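Local coordinates for protein ParB-C (PDB 4RS7) that probably binds DNA through a histone-like helical dimer, as part of the machinery that segregates an archaeal plasmid at cell division, at residues Lys21-Glu24 with Lys25-Glu28; Ser45-Trp48 with Tyr49-Asp53; Ile59-Glu63 with Lys64-Glu68. All blocks are in the same frame, centred on the assembly; numbering follows the deposited sequence.

Followed from the N terminus, the three contacts come in series along the chain, neither nested nor crossed, and each is a short-range one. Contact 1 closes the turn between helix 11-18 and the long helix 24-50, at whose first turn it lies. Contact 2 sits at the far end of that helix, its centre about 37 Å from that of contact 1, and joins it to helix 52-58. Contact 3 takes in the loop after helix 52-58 and the start of helix 63-74, which folds back so that contacts 2 and 3 touch through the salt bridge of Asp-53 with Arg-66. All three reach the second subunit, where Leu-22 and Ile-59 of opposite chains pack together.

Contact 1. Residues Lys21-Glu24 with Lys25-Glu28; sequences KLTE and KDAE
Thr-23 and Asp-26 face each other across the start of helix 24-50, where the backbone passes from the extended angles of Leu-22 and Thr-23 into helical ones at Glu-24 and brings their CA atoms to 4.9 Å. Two reciprocal bonds join the pair. Asp-26 N gives its hydrogen to Thr-23 OG1 at 2.9 Å, and Thr-23 N returns one to Asp-26 OD2 at 3.0 Å, nearly straight at 162°. The carboxylate oxygen is approached on its anti side, well out of the carboxylate plane; Arg-58 of the second subunit makes a long, weak ion pair with it. With chi1 at 77°, Thr-23 places OG1 between its own N and carbonyl carbon, over the start of the helix, while CG2 swings to 3.4 Å from Asp-26 OD2. Leu-22 CD2 lies 3.7 Å from Asp-26 OD2 too, the two side chains crossing at about a right angle. Behind the cap, Ala-27 N bonds to Thr-23 O and Glu-28 N to Glu-24 O. The carboxylates of Glu-24 and Glu-28 end 4.4 Å apart (OE2 to OE2), like charges that probably repel slightly at this exposed surface. Leu-22 also packs on Leu-16 and Val-17 of helix 11-18 and on Ile-59 of the second subunit. The reciprocal pair is a capping box, with Thr-23 as the N-cap of helix 24-50.

Contact 2. Residues Ser45-Trp48 with Tyr49-Asp53; sequences SLLW and YNTVD
Trp-48 lays its indole over the turn that follows, with Val-52 and Asp-53 on one side of the ring and Tyr-49 near its CD1 corner. With CG anti to the backbone N (chi1 175°), CB directs the ring toward Val-52 and Asp-53. CD1 of Trp-48 comes to 4.0 Å from Tyr-49 CD2, an offset edge-to-face pair with the indole edge toward the phenol face and the planes at 62°. Asp-53 CB sits over the five-membered ring, 3.8 Å from its centroid, in a CH-pi contact. At the edge, NE1 donates to a water at 2.8 Å that donates to Asp-53 OD1; salt bridges to Lys-57 (OD2) and Arg-66 (OD1) also hold that carboxylate. On the six-membered ring, Trp-48 CZ3 presses on Val-52 CG1 at 3.4 Å, with CH2 close behind. Trp-48 O accepts from Thr-51 N and Asp-53 N on opposite faces of its carbonyl plane, while Asn-50 ND2 reaches Leu-46 O at 2.7 Å and Thr-51 OG1 gives its hydrogen to Leu-47 O. The indole bridges helices 24-50 and 52-58 and packs against helix 63-74 through Ile-69, Phe-70 and Met-73, while Tyr-49 OH bonds to Phe-81 O of the second subunit.

Contact 3. Residues Ile59-Glu63 with Lys64-Glu68; sequences IGLSE and KEREE
A capping box opens helix 63-74, with Ser-62 at the N-cap and Glu-65 three residues on. Ser-62 N donates to Glu-65 OE1 at 2.8 Å, almost straight at 172°, coming from above the carboxylate plane. In return Glu-65 N donates to Ser-62 OG at 3.1 Å, and Lys-64 N adds a weak bond to the same hydroxyl. Glu-65 can close the box because its CG stands anti to the carbonyl carbon (chi1 -68°) and the chain beyond is extended, so that the carboxylate folds back beside the serine; OE1 also lies 3.3 Å from Leu-61 CA. The first turn is continued by Arg-66 N to Ser-62 O at 2.9 Å, the donor lying close to the line of the carbonyl bond, and by Glu-67 N to Glu-63 O. Just upstream, Gly-60 ends helix 52-58 in a Schellman motif with positive phi, so one helix finishes and the next is capped within three residues. Leu-61, between the two, turns its side chain to helix 63-74, where CB meets Arg-66 CG at 3.7 Å, and also packs on Leu-56 of helix 52-58 and on Leu-16 of the second subunit. The guanidinium of Arg-66 is modelled with one face over the Ser-62 to Glu-63 peptide, but the very short approaches of NH1 and NH2 to this backbone leave the exact position of its tip doubtful; its NE forms a salt bridge with Asp-53 OD1. One turn along the helix, Lys-64 NZ and Glu-67 OE2 make a long salt bridge of 3.8 Å.

Contact 1. Residues Lys21-Glu24 with Lys25-Glu28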
ATOM      1  N   LYS A  21      24.406 -11.215  11.272  1.00 24.31           N
ATOM      2  CA  LYS A  21      24.564  -9.989  10.480  1.00 22.27           C
ATOM      3  C   LYS A  21      23.739  -8.821  11.020  1.00 29.93           C
ATOM      4  O   LYS A  21      24.118  -7.658  10.874  1.00 25.62           O
ATOM      5  CB  LYS A  21      24.206 -10.239   9.011  1.00 26.69           C
ATOM      6  CG  LYS A  21      25.064 -11.292   8.333  1.00 25.05           C
ATOM      7  CD  LYS A  21      24.511 -11.656   6.966  1.00 32.26           C
ATOM      8  CE  LYS A  21      25.260 -12.838   6.365  1.00 28.33           C
ATOM      9  NZ  LYS A  21      24.539 -13.411   5.191  1.00 30.47           N
ATOM     10  N   LEU A  22      22.600  -9.133  11.625  1.00 26.83           N
ATOM     11  CA  LEU A  22      21.778  -8.108  12.253  1.00 27.80           C
ATOM     12  C   LEU A  22      21.737  -8.326  13.755  1.00 25.39           C
ATOM     13  O   LEU A  22      21.511  -9.442  14.220  1.00 24.77           O
ATOM     14  CB  LEU A  22      20.356  -8.120  11.680  1.00 25.75           C
ATOM     15  CG  LEU A  22      20.157  -7.458  10.317  1.00 32.55           C
ATOM     16  CD1 LEU A  22      18.723  -7.632   9.827  1.00 27.13           C
ATOM     17  CD2 LEU A  22      20.529  -5.983  10.386  1.00 32.31           C
ATOM     18  N   THR A  23      21.961  -7.260  14.513  1.00 23.31           N
ATOM     19  CA  THR A  23      21.912  -7.352  15.964  1.00 28.30           C
ATOM     20  C   THR A  23      20.463  -7.369  16.431  1.00 33.11           C
ATOM     21  O   THR A  23      19.548  -7.022  15.676  1.00 28.70           O
ATOM     22  CB  THR A  23      22.640  -6.173  16.634  1.00 32.16           C
ATOM     23  OG1 THR A  23      21.813  -5.004  16.583  1.00 31.46           O
ATOM     24  CG2 THR A  23      23.966  -5.893  15.934  1.00 30.18           C
ATOM     25  N   GLU A  24      20.257  -7.769  17.679  1.00 23.73           N
ATOM     26  CA  GLU A  24      18.921  -7.814  18.249  1.00 30.36           C
ATOM     27  C   GLU A  24      18.311  -6.416  18.326  1.00 32.12           C
ATOM     28  O   GLU A  24      17.123  -6.239  18.065  1.00 35.07           O
ATOM     29  CB  GLU A  24      18.945  -8.480  19.627  1.00 42.08           C
ATOM     30  CG  GLU A  24      17.572  -8.706  20.239  1.00 41.67           C
ATOM     31  CD  GLU A  24      17.626  -9.581  21.479  1.00 60.14           C
ATOM     32  OE1 GLU A  24      17.973 -10.773  21.349  1.00 57.11           O
ATOM     33  OE2 GLU A  24      17.324  -9.073  22.582  1.00 60.27           O
ATOM     34  N   LYS A  25      19.125  -5.421  18.675  1.00 27.41           N
ATOM     35  CA  LYS A  25      18.659  -4.037  18.672  1.00 31.38           C
ATOM     36  C   LYS A  25      18.263  -3.627  17.261  1.00 35.09           C
ATOM     37  O   LYS A  25      17.281  -2.912  17.066  1.00 31.64           O
ATOM     38  CB  LYS A  25      19.724  -3.083  19.215  1.00 38.71           C
ATOM     39  CG  LYS A  25      19.522  -2.686  20.670  1.00 45.47           C
ATOM     40  CD  LYS A  25      19.999  -1.262  20.919  1.00 46.22           C
ATOM     41  CE  LYS A  25      19.188  -0.260  20.106  1.00 52.87           C
ATOM     42  NZ  LYS A  25      19.638   1.147  20.311  1.00 51.33           N
ATOM     43  N   ASP A  26      19.039  -4.077  16.279  1.00 31.31           N
ATOM     44  CA  ASP A  26      18.689  -3.874  14.879  1.00 30.22           C
ATOM     45  C   ASP A  26      17.287  -4.409  14.611  1.00 22.76           C
ATOM     46  O   ASP A  26      16.456  -3.725  14.017  1.00 28.99           O
ATOM     47  CB  ASP A  26      19.685  -4.587  13.956  1.00 33.37           C
ATOM     48  CG  ASP A  26      21.007  -3.851  13.830  1.00 38.07           C
ATOM     49  OD1 ASP A  26      21.042  -2.629  14.080  1.00 35.55           O
ATOM     50  OD2 ASP A  26      22.013  -4.502  13.462  1.00 37.98           O
ATOM     51  N   ALA A  27      17.035  -5.641  15.048  1.00 23.67           N
ATOM     52  CA  ALA A  27      15.742  -6.284  14.836  1.00 23.86           C
ATOM     53  C   ALA A  27      14.615  -5.522  15.530  1.00 29.22           C
ATOM     54  O   ALA A  27      13.478  -5.508  15.050  1.00 21.30           O
ATOM     55  CB  ALA A  27      15.782  -7.733  15.311  1.00 22.26           C
ATOM     56  N   GLU A  28      14.937  -4.896  16.660  1.00 26.19           N
ATOM     57  CA  GLU A  28      13.969  -4.101  17.413  1.00 27.92           C
ATOM     58  C   GLU A  28      13.509  -2.892  16.606  1.00 25.23           C
ATOM     59  O   GLU A  28      12.336  -2.517  16.646  1.00 25.04           O
ATOM     60  CB  GLU A  28      14.560  -3.647  18.752  1.00 28.83           C
ATOM     61  CG  GLU A  28      14.835  -4.785  19.723  1.00 40.52           C
ATOM     62  CD  GLU A  28      15.367  -4.310  21.065  1.00 40.41           C
ATOM     63  OE1 GLU A  28      15.688  -3.109  21.196  1.00 37.00           O
ATOM     64  OE2 GLU A  28      15.460  -5.141  21.990  1.00 57.11           O
TER

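Contact 2. Residues Ser45-Trp48 with Tyr49-Asp53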
ATOM      1  N   SER A  45      -6.982   2.528   3.076  1.00 11.14           N
ATOM      2  CA  SER A  45      -8.289   1.894   3.201  1.00 10.16           C
ATOM      3  C   SER A  45      -9.300   2.880   3.777  1.00 13.65           C
ATOM      4  O   SER A  45     -10.450   2.923   3.345  1.00 14.76           O
ATOM      5  CB  SER A  45      -8.216   0.647   4.093  1.00 15.37           C
ATOM      6  OG  SER A  45      -7.445  -0.373   3.489  1.00 15.03           O
ATOM      7  N   LEU A  46      -8.867   3.664   4.763  1.00 14.04           N
ATOM      8  CA  LEU A  46      -9.730   4.674   5.372  1.00 15.70           C
ATOM      9  C   LEU A  46     -10.213   5.725   4.363  1.00 14.45           C
ATOM     10  O   LEU A  46     -11.387   6.101   4.366  1.00 13.02           O
ATOM     11  CB  LEU A  46      -9.036   5.341   6.568  1.00 12.77           C
ATOM     12  CG  LEU A  46      -8.973   4.520   7.858  1.00 16.52           C
ATOM     13  CD1 LEU A  46      -7.917   5.072   8.818  1.00 15.28           C
ATOM     14  CD2 LEU A  46     -10.342   4.464   8.535  1.00 17.59           C
ATOM     15  N   LEU A  47      -9.311   6.204   3.509  1.00 12.66           N
ATOM     16  CA  LEU A  47      -9.694   7.153   2.471  1.00 16.43           C
ATOM     17  C   LEU A  47     -10.741   6.530   1.553  1.00 17.40           C
ATOM     18  O   LEU A  47     -11.741   7.162   1.229  1.00 16.11           O
ATOM     19  CB  LEU A  47      -8.482   7.616   1.659  1.00 13.25           C
ATOM     20  CG  LEU A  47      -8.782   8.582   0.503  1.00 13.74           C
ATOM     21  CD1 LEU A  47      -9.528   9.805   1.003  1.00 17.51           C
ATOM     22  CD2 LEU A  47      -7.505   8.989  -0.215  1.00 15.86           C
ATOM     23  N   TRP A  48     -10.509   5.285   1.143  1.00 14.36           N
ATOM     24  CA  TRP A  48     -11.477   4.573   0.309  1.00 14.18           C
ATOM     25  C   TRP A  48     -12.867   4.569   0.944  1.00 16.78           C
ATOM     26  O   TRP A  48     -13.833   5.017   0.333  1.00 15.20           O
ATOM     27  CB  TRP A  48     -11.025   3.135   0.053  1.00 14.02           C
ATOM     28  CG  TRP A  48     -12.034   2.322  -0.702  1.00 12.14           C
ATOM     29  CD1 TRP A  48     -12.862   1.362  -0.193  1.00 15.39           C
ATOM     30  CD2 TRP A  48     -12.329   2.406  -2.102  1.00 11.52           C
ATOM     31  NE1 TRP A  48     -13.650   0.837  -1.194  1.00 15.98           N
ATOM     32  CE2 TRP A  48     -13.340   1.460  -2.375  1.00 12.47           C
ATOM     33  CE3 TRP A  48     -11.831   3.185  -3.152  1.00 15.05           C
ATOM     34  CZ2 TRP A  48     -13.863   1.273  -3.655  1.00 15.90           C
ATOM     35  CZ3 TRP A  48     -12.357   2.998  -4.429  1.00 13.55           C
ATOM     36  CH2 TRP A  48     -13.362   2.053  -4.665  1.00 11.51           C
ATOM     37  N   TYR A  49     -12.958   4.071   2.171  1.00 13.83           N
ATOM     38  CA  TYR A  49     -14.248   3.945   2.855  1.00 13.86           C
ATOM     39  C   TYR A  49     -14.968   5.283   3.020  1.00 17.70           C
ATOM     40  O   TYR A  49     -16.197   5.329   3.085  1.00 19.93           O
ATOM     41  CB  TYR A  49     -14.071   3.286   4.228  1.00 14.93           C
ATOM     42  CG  TYR A  49     -13.764   1.802   4.181  1.00 14.83           C
ATOM     43  CD1 TYR A  49     -12.702   1.274   4.897  1.00 12.87           C
ATOM     44  CD2 TYR A  49     -14.543   0.932   3.428  1.00 20.70           C
ATOM     45  CE1 TYR A  49     -12.417  -0.079   4.861  1.00 14.82           C
ATOM     46  CE2 TYR A  49     -14.267  -0.424   3.389  1.00 18.59           C
ATOM     47  CZ  TYR A  49     -13.203  -0.921   4.106  1.00 16.20           C
ATOM     48  OH  TYR A  49     -12.922  -2.268   4.074  1.00 16.94           O
ATOM     49  N   ASN A  50     -14.206   6.367   3.095  1.00 18.19           N
ATOM     50  CA  ASN A  50     -14.783   7.691   3.318  1.00 14.11           C
ATOM     51  C   ASN A  50     -15.048   8.502   2.056  1.00 15.71           C
ATOM     52  O   ASN A  50     -15.516   9.637   2.135  1.00 17.06           O
ATOM     53  CB  ASN A  50     -13.902   8.504   4.270  1.00 15.18           C
ATOM     54  CG  ASN A  50     -14.031   8.050   5.702  1.00 18.95           C
ATOM     55  OD1 ASN A  50     -14.915   8.504   6.426  1.00 25.03           O
ATOM     56  ND2 ASN A  50     -13.155   7.140   6.121  1.00 18.58           N
ATOM     57  N   THR A  51     -14.738   7.937   0.897  1.00 12.25           N
ATOM     58  CA  THR A  51     -14.922   8.669  -0.349  1.00 13.52           C
ATOM     59  C   THR A  51     -15.572   7.805  -1.424  1.00 20.60           C
ATOM     60  O   THR A  51     -16.796   7.707  -1.488  1.00 19.93           O
ATOM     61  CB  THR A  51     -13.594   9.273  -0.879  1.00 18.28           C
ATOM     62  OG1 THR A  51     -12.620   8.237  -1.055  1.00 15.00           O
ATOM     63  CG2 THR A  51     -13.053  10.321   0.091  1.00 16.99           C
ATOM     64  N   VAL A  52     -14.754   7.176  -2.259  1.00 19.09           N
ATOM     65  CA  VAL A  52     -15.281   6.416  -3.387  1.00 20.18           C
ATOM     66  C   VAL A  52     -16.212   5.276  -2.970  1.00 17.95           C
ATOM     67  O   VAL A  52     -17.172   4.973  -3.679  1.00 19.79           O
ATOM     68  CB  VAL A  52     -14.160   5.876  -4.290  1.00 16.28           C
ATOM     69  CG1 VAL A  52     -14.757   5.136  -5.484  1.00 15.62           C
ATOM     70  CG2 VAL A  52     -13.277   7.014  -4.759  1.00 19.04           C
ATOM     71  N   ASP A  53     -15.948   4.645  -1.829  1.00 16.00           N
ATOM     72  CA  ASP A  53     -16.817   3.555  -1.391  1.00 19.08           C
ATOM     73  C   ASP A  53     -18.239   4.058  -1.155  1.00 22.88           C
ATOM     74  O   ASP A  53     -19.206   3.343  -1.407  1.00 21.07           O
ATOM     75  CB  ASP A  53     -16.288   2.873  -0.130  1.00 15.89           C
ATOM     76  CG  ASP A  53     -16.992   1.553   0.154  1.00 23.94           C
ATOM     77  OD1 ASP A  53     -17.097   0.721  -0.770  1.00 21.41           O
ATOM     78  OD2 ASP A  53     -17.440   1.343   1.300  1.00 22.41           O
TER
HETATM   79  O   HOH W   1     -15.269  -1.331  -0.626  1.00 20.57           O

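Contact 3. Residues Ile59-Glu63 with Lys64-Glu68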
ATOM      1  N   ILE A  59     -24.929   4.098  -5.611  1.00 31.98           N
ATOM      2  CA  ILE A  59     -25.407   3.657  -6.918  1.00 34.01           C
ATOM      3  C   ILE A  59     -25.688   2.156  -6.969  1.00 35.27           C
ATOM      4  O   ILE A  59     -26.010   1.615  -8.025  1.00 48.15           O
ATOM      5  CB  ILE A  59     -24.463   4.075  -8.058  1.00 26.06           C
ATOM      6  CG1 ILE A  59     -23.121   3.359  -7.939  1.00 31.73           C
ATOM      7  CG2 ILE A  59     -24.262   5.578  -8.048  1.00 30.00           C
ATOM      8  CD1 ILE A  59     -22.174   3.670  -9.080  1.00 22.82           C
ATOM      9  N   GLY A  60     -25.556   1.488  -5.828  1.00 30.26           N
ATOM     10  CA  GLY A  60     -26.046   0.130  -5.680  1.00 32.87           C
ATOM     11  C   GLY A  60     -25.056  -1.008  -5.835  1.00 35.15           C
ATOM     12  O   GLY A  60     -25.452  -2.171  -5.804  1.00 34.87           O
ATOM     13  N   LEU A  61     -23.774  -0.694  -5.992  1.00 34.04           N
ATOM     14  CA  LEU A  61     -22.772  -1.743  -6.157  1.00 28.56           C
ATOM     15  C   LEU A  61     -22.672  -2.629  -4.926  1.00 31.08           C
ATOM     16  O   LEU A  61     -22.867  -2.170  -3.802  1.00 36.30           O
ATOM     17  CB  LEU A  61     -21.404  -1.150  -6.501  1.00 30.71           C
ATOM     18  CG  LEU A  61     -21.146  -0.923  -7.994  1.00 27.40           C
ATOM     19  CD1 LEU A  61     -22.126   0.080  -8.572  1.00 29.22           C
ATOM     20  CD2 LEU A  61     -19.714  -0.463  -8.224  1.00 26.73           C
ATOM     21  N   SER A  62     -22.381  -3.908  -5.141  1.00 28.51           N
ATOM     22  CA  SER A  62     -22.225  -4.839  -4.036  1.00 32.61           C
ATOM     23  C   SER A  62     -20.848  -4.679  -3.405  1.00 33.40           C
ATOM     24  O   SER A  62     -19.949  -4.081  -3.994  1.00 28.14           O
ATOM     25  CB  SER A  62     -22.412  -6.281  -4.507  1.00 32.61           C
ATOM     26  OG  SER A  62     -21.230  -6.782  -5.106  1.00 29.40           O
ATOM     27  N   GLU A  63     -20.689  -5.222  -2.206  1.00 27.86           N
ATOM     28  CA  GLU A  63     -19.410  -5.200  -1.514  1.00 33.65           C
ATOM     29  C   GLU A  63     -18.292  -5.798  -2.366  1.00 30.27           C
ATOM     30  O   GLU A  63     -17.165  -5.307  -2.358  1.00 22.73           O
ATOM     31  CB  GLU A  63     -19.527  -5.944  -0.183  1.00 37.22           C
ATOM     32  CG  GLU A  63     -18.292  -5.872   0.690  1.00 40.57           C
ATOM     33  CD  GLU A  63     -18.484  -6.590   2.010  1.00 51.86           C
ATOM     34  OE1 GLU A  63     -19.535  -7.245   2.176  1.00 50.54           O
ATOM     35  OE2 GLU A  63     -17.590  -6.501   2.881  1.00 54.08           O
ATOM     36  N   LYS A  64     -18.604  -6.858  -3.101  1.00 23.17           N
ATOM     37  CA  LYS A  64     -17.607  -7.508  -3.943  1.00 30.24           C
ATOM     38  C   LYS A  64     -17.254  -6.642  -5.144  1.00 21.69           C
ATOM     39  O   LYS A  64     -16.091  -6.539  -5.524  1.00 21.52           O
ATOM     40  CB  LYS A  64     -18.094  -8.885  -4.403  1.00 25.68           C
ATOM     41  CG  LYS A  64     -17.126  -9.608  -5.332  1.00 31.27           C
ATOM     42  CD  LYS A  64     -15.732  -9.692  -4.725  1.00 38.58           C
ATOM     43  CE  LYS A  64     -14.779 -10.451  -5.643  1.00 39.66           C
ATOM     44  NZ  LYS A  64     -13.454 -10.666  -4.999  1.00 47.27           N
ATOM     45  N   GLU A  65     -18.269  -6.022  -5.734  1.00 21.39           N
ATOM     46  CA  GLU A  65     -18.079  -5.148  -6.885  1.00 23.05           C
ATOM     47  C   GLU A  65     -17.270  -3.907  -6.511  1.00 22.79           C
ATOM     48  O   GLU A  65     -16.424  -3.454  -7.276  1.00 16.93           O
ATOM     49  CB  GLU A  65     -19.430  -4.742  -7.477  1.00 26.50           C
ATOM     50  CG  GLU A  65     -20.181  -5.906  -8.116  1.00 28.89           C
ATOM     51  CD  GLU A  65     -21.657  -5.618  -8.322  1.00 37.20           C
ATOM     52  OE1 GLU A  65     -22.151  -4.590  -7.808  1.00 28.40           O
ATOM     53  OE2 GLU A  65     -22.325  -6.429  -8.998  1.00 39.60           O
ATOM     54  N   ARG A  66     -17.528  -3.359  -5.330  1.00 18.53           N
ATOM     55  CA  ARG A  66     -16.795  -2.181  -4.881  1.00 21.22           C
ATOM     56  C   ARG A  66     -15.344  -2.519  -4.585  1.00 18.30           C
ATOM     57  O   ARG A  66     -14.447  -1.737  -4.891  1.00 16.27           O
ATOM     58  CB  ARG A  66     -17.451  -1.569  -3.649  1.00 20.85           C
ATOM     59  CG  ARG A  66     -18.731  -0.815  -3.952  1.00 22.62           C
ATOM     60  CD  ARG A  66     -19.376  -0.313  -2.663  1.00 24.81           C
ATOM     61  NE  ARG A  66     -19.378  -1.330  -1.615  1.00 33.14           N
ATOM     62  CZ  ARG A  66     -20.461  -1.996  -1.231  1.00 37.32           C
ATOM     63  NH1 ARG A  66     -21.622  -1.743  -1.806  1.00 38.65           N
ATOM     64  NH2 ARG A  66     -20.389  -2.904  -0.269  1.00 46.74           N
ATOM     65  N   GLU A  67     -15.123  -3.688  -3.989  1.00 14.76           N
ATOM     66  CA  GLU A  67     -13.778  -4.147  -3.670  1.00 18.04           C
ATOM     67  C   GLU A  67     -12.949  -4.342  -4.936  1.00 16.39           C
ATOM     68  O   GLU A  67     -11.756  -4.048  -4.955  1.00 15.22           O
ATOM     69  CB  GLU A  67     -13.835  -5.447  -2.860  1.00 22.01           C
ATOM     70  CG  GLU A  67     -12.520  -6.194  -2.780  1.00 23.17           C
ATOM     71  CD  GLU A  67     -12.590  -7.416  -1.873  1.00 36.42           C
ATOM     72  OE1 GLU A  67     -13.203  -7.325  -0.787  1.00 31.37           O
ATOM     73  OE2 GLU A  67     -12.038  -8.468  -2.252  1.00 30.31           O
ATOM     74  N   GLU A  68     -13.585  -4.843  -5.991  1.00 18.86           N
ATOM     75  CA  GLU A  68     -12.912  -5.022  -7.270  1.00 17.96           C
ATOM     76  C   GLU A  68     -12.427  -3.684  -7.812  1.00 16.71           C
ATOM     77  O   GLU A  68     -11.333  -3.581  -8.365  1.00 13.44           O
ATOM     78  CB  GLU A  68     -13.850  -5.692  -8.277  1.00 25.91           C
ATOM     79  CG  GLU A  68     -14.150  -7.143  -7.944  1.00 25.60           C
ATOM     80  CD  GLU A  68     -15.194  -7.764  -8.852  1.00 37.35           C
ATOM     81  OE1 GLU A  68     -15.808  -7.034  -9.660  1.00 47.34           O
ATOM     82  OE2 GLU A  68     -15.398  -8.994  -8.755  1.00 46.22           O
TER